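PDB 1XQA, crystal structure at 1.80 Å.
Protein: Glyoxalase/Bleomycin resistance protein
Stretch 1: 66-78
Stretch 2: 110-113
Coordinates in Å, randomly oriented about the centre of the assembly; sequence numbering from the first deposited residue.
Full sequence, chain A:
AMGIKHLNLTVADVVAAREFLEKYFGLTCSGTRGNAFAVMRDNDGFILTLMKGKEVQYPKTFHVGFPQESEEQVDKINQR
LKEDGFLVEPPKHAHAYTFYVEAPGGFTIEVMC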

# COMPACT_ATOMS: atom_id res chain seq x y z
N PHE A 66 14.31 5.32 5.12
CA PHE A 66 13.94 4.82 3.79
C PHE A 66 14.48 5.76 2.72
O PHE A 66 13.78 6.71 2.33
N PRO A 67 15.71 5.51 2.23
CA PRO A 67 16.30 6.39 1.23
C PRO A 67 15.55 6.34 -0.10
O PRO A 67 14.99 5.31 -0.46
N GLN A 68 15.57 7.46 -0.82
CA GLN A 68 14.86 7.57 -2.09
C GLN A 68 15.83 7.82 -3.22
O GLN A 68 16.96 8.27 -3.00
N GLU A 69 15.39 7.53 -4.44
CA GLU A 69 16.25 7.63 -5.62
C GLU A 69 16.48 9.08 -6.03
O GLU A 69 17.45 9.37 -6.73
N SER A 70 15.59 9.97 -5.61
CA SER A 70 15.66 11.39 -5.98
C SER A 70 14.99 12.29 -4.96
O SER A 70 14.18 11.84 -4.15
N GLU A 71 15.30 13.58 -5.02
CA GLU A 71 14.64 14.57 -4.17
C GLU A 71 13.16 14.76 -4.54
O GLU A 71 12.33 15.06 -3.68
N GLU A 72 12.83 14.56 -5.82
CA GLU A 72 11.43 14.60 -6.27
C GLU A 72 10.60 13.51 -5.59
O GLU A 72 9.44 13.74 -5.24
N GLN A 73 11.19 12.34 -5.40
CA GLN A 73 10.51 11.23 -4.73
C GLN A 73 10.29 11.49 -3.24
O GLN A 73 9.26 11.09 -2.68
N VAL A 74 11.25 12.16 -2.61
CA VAL A 74 11.10 12.60 -1.22
C VAL A 74 9.91 13.55 -1.12
O VAL A 74 9.07 13.39 -0.23
N ASP A 75 9.85 14.52 -2.03
CA ASP A 75 8.77 15.50 -2.07
C ASP A 75 7.40 14.83 -2.21
O ASP A 75 6.43 15.24 -1.57
N LYS A 76 7.34 13.81 -3.08
CA LYS A 76 6.09 13.12 -3.37
C LYS A 76 5.55 12.42 -2.11
O LYS A 76 4.37 12.59 -1.79
N ILE A 77 6.39 11.66 -1.41
CA ILE A 77 5.96 10.97 -0.18
C ILE A 77 5.51 11.98 0.89
O ILE A 77 4.49 11.79 1.57
N ASN A 78 6.30 13.04 1.05
CA ASN A 78 5.94 14.16 1.93
C ASN A 78 4.56 14.74 1.60
O ASN A 78 3.71 14.88 2.48
N GLU A 110 12.37 8.11 8.91
CA GLU A 110 13.08 9.13 8.14
C GLU A 110 12.96 8.85 6.64
O GLU A 110 13.11 7.70 6.19
N VAL A 111 12.75 9.90 5.85
CA VAL A 111 12.66 9.76 4.41
C VAL A 111 13.67 10.74 3.84
O VAL A 111 13.64 11.90 4.20
N MSE A 112 14.58 10.27 3.00
CA MSE A 112 15.68 11.12 2.54
C MSE A 112 16.25 10.73 1.19
O MSE A 112 16.03 9.62 0.70
N CYS A 113 16.96 11.68 0.60
CA CYS A 113 17.80 11.44 -0.57
C CYS A 113 19.13 12.19 -0.40
O CYS A 113 19.14 13.36 -0.02
OXT CYS A 113 20.21 11.65 -0.62

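Side-chain packing between the 110-113 segment and the 66-78 segment, in which a short extended run leads through a turn into a helix. Glu110 (chi1 t, chi2 t) points its CB sideways and contributes mainly backbone: its O accepts from Phe66 N at 2.9 Å, nearly in line, and lies at the edge of the Phe66 ring (chi1 m). Val111 (chi1 t) shares a sheet face with Phe66 and turns CG1 to the helix. Its CG1 meets Ile77 CD1 at 4.0 Å, Val74 CG1 at 4.3 Å and Gln68 CG at 3.9 Å, so one methyl is bordered by two helix side chains and the aliphatic part of a glutamine. Ile77 (m, t) and Val74 (t) both direct CB toward the strand. Gln68 (m, m) folds back on its own segment, where NE2 donates to Phe66 O at 3.0 Å; this ties the amide nitrogen to the backbone, while CG stays against Val111. Met112, present as selenomethionine (p, m, t), lies on the other face with Pro67, and its CE reaches Pro67 CD at 4.0 Å. Its backbone O accepts from Gln68 N at 2.7 Å and also receives a CA-H...O contact from Pro67 CA at 3.3 Å, while Val74 CG2 packs 3.6 Å from Met112 C. Cys113 (chi1 t), the C-terminal residue, points toward the turn and the start of the helix. Its CB touches Val74 CG2 at 3.7 Å, and SG sits 3.6 Å from Ser70 C and 3.8 Å from Glu71 N. Ser70 (p) directs its CB away from the strand and caps the helix, OG accepting from Gln73 N at 3.2 Å. Glu71 (m, t) brings CG to 4.3 Å from Cys113 CB; a single water bridges the two residues, donating to Glu71 OE2 at 2.6 Å and to Cys113 O at 2.8 Å.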

# COMPACT_ATOMS: atom_id res chain seq x y z
CB PHE A 66 12.42 4.76 3.64
CG PHE A 66 11.77 3.70 4.47
CD1 PHE A 66 11.38 2.51 3.89
CD2 PHE A 66 11.55 3.91 5.82
CE1 PHE A 66 10.76 1.53 4.65
CE2 PHE A 66 10.95 2.94 6.59
CZ PHE A 66 10.54 1.74 5.99
CB PRO A 67 17.72 5.82 1.05
CG PRO A 67 17.63 4.43 1.52
CD PRO A 67 16.63 4.44 2.63
CB GLN A 68 13.83 8.70 -2.03
CG GLN A 68 12.79 8.53 -0.93
CD GLN A 68 11.99 7.26 -1.07
OE1 GLN A 68 11.49 6.94 -2.15
NE2 GLN A 68 11.85 6.52 0.02
CB GLU A 69 15.64 6.83 -6.77
CG GLU A 69 16.65 6.32 -7.78
CD GLU A 69 17.69 5.40 -7.15
OE1 GLU A 69 17.31 4.59 -6.27
OE2 GLU A 69 18.88 5.50 -7.54
CB SER A 70 15.00 11.61 -7.34
OG SER A 70 13.60 11.43 -7.25
CB GLU A 71 15.40 15.89 -4.21
CG GLU A 71 16.83 15.77 -3.63
CD GLU A 71 17.47 17.12 -3.32
OE1 GLU A 71 16.85 18.16 -3.60
OE2 GLU A 71 18.60 17.11 -2.78
CB GLU A 72 11.35 14.49 -7.79
CG GLU A 72 9.95 14.39 -8.39
CD GLU A 72 9.88 14.85 -9.85
OE1 GLU A 72 10.80 15.59 -10.29
OE2 GLU A 72 8.91 14.49 -10.56
CB GLN A 73 11.25 9.91 -4.96
CG GLN A 73 11.16 9.42 -6.42
CD GLN A 73 9.71 9.35 -6.93
OE1 GLN A 73 9.35 10.01 -7.91
NE2 GLN A 73 8.87 8.56 -6.25
CB VAL A 74 12.41 13.26 -0.64
CG1 VAL A 74 12.19 13.76 0.80
CG2 VAL A 74 13.57 12.25 -0.69
CB ASP A 75 8.98 16.49 -3.23
CG ASP A 75 10.01 17.57 -2.93
OD1 ASP A 75 10.36 17.75 -1.75
OD2 ASP A 75 10.46 18.25 -3.88
CB LYS A 76 6.28 12.14 -4.53
CG LYS A 76 5.01 11.87 -5.31
CD LYS A 76 5.31 11.47 -6.77
CE LYS A 76 5.33 9.95 -6.92
NZ LYS A 76 5.52 9.47 -8.33
CB ILE A 77 7.05 10.03 0.39
CG1 ILE A 77 7.42 8.93 -0.61
CG2 ILE A 77 6.56 9.36 1.70
CD1 ILE A 77 8.67 8.11 -0.20
CB ASN A 78 7.01 15.26 1.76
CG ASN A 78 6.87 16.35 2.80
OD1 ASN A 78 6.27 17.40 2.54
ND2 ASN A 78 7.42 16.11 3.99
CB GLU A 110 14.55 9.10 8.57
CG GLU A 110 15.47 9.98 7.78
CD GLU A 110 16.92 9.58 7.96
OE1 GLU A 110 17.17 8.41 8.33
OE2 GLU A 110 17.81 10.41 7.73
CB VAL A 111 11.23 10.08 3.88
CG1 VAL A 111 11.15 9.90 2.36
CG2 VAL A 111 10.17 9.21 4.61
CB MSE A 112 16.81 11.14 3.59
CG MSE A 112 17.63 9.86 3.66
SE MSE A 112 16.68 8.32 4.39
CE MSE A 112 18.26 7.26 4.88
CB CYS A 113 17.10 11.90 -1.84
SG CYS A 113 18.09 11.65 -3.32
O HOH W 1 20.07 15.19 -1.85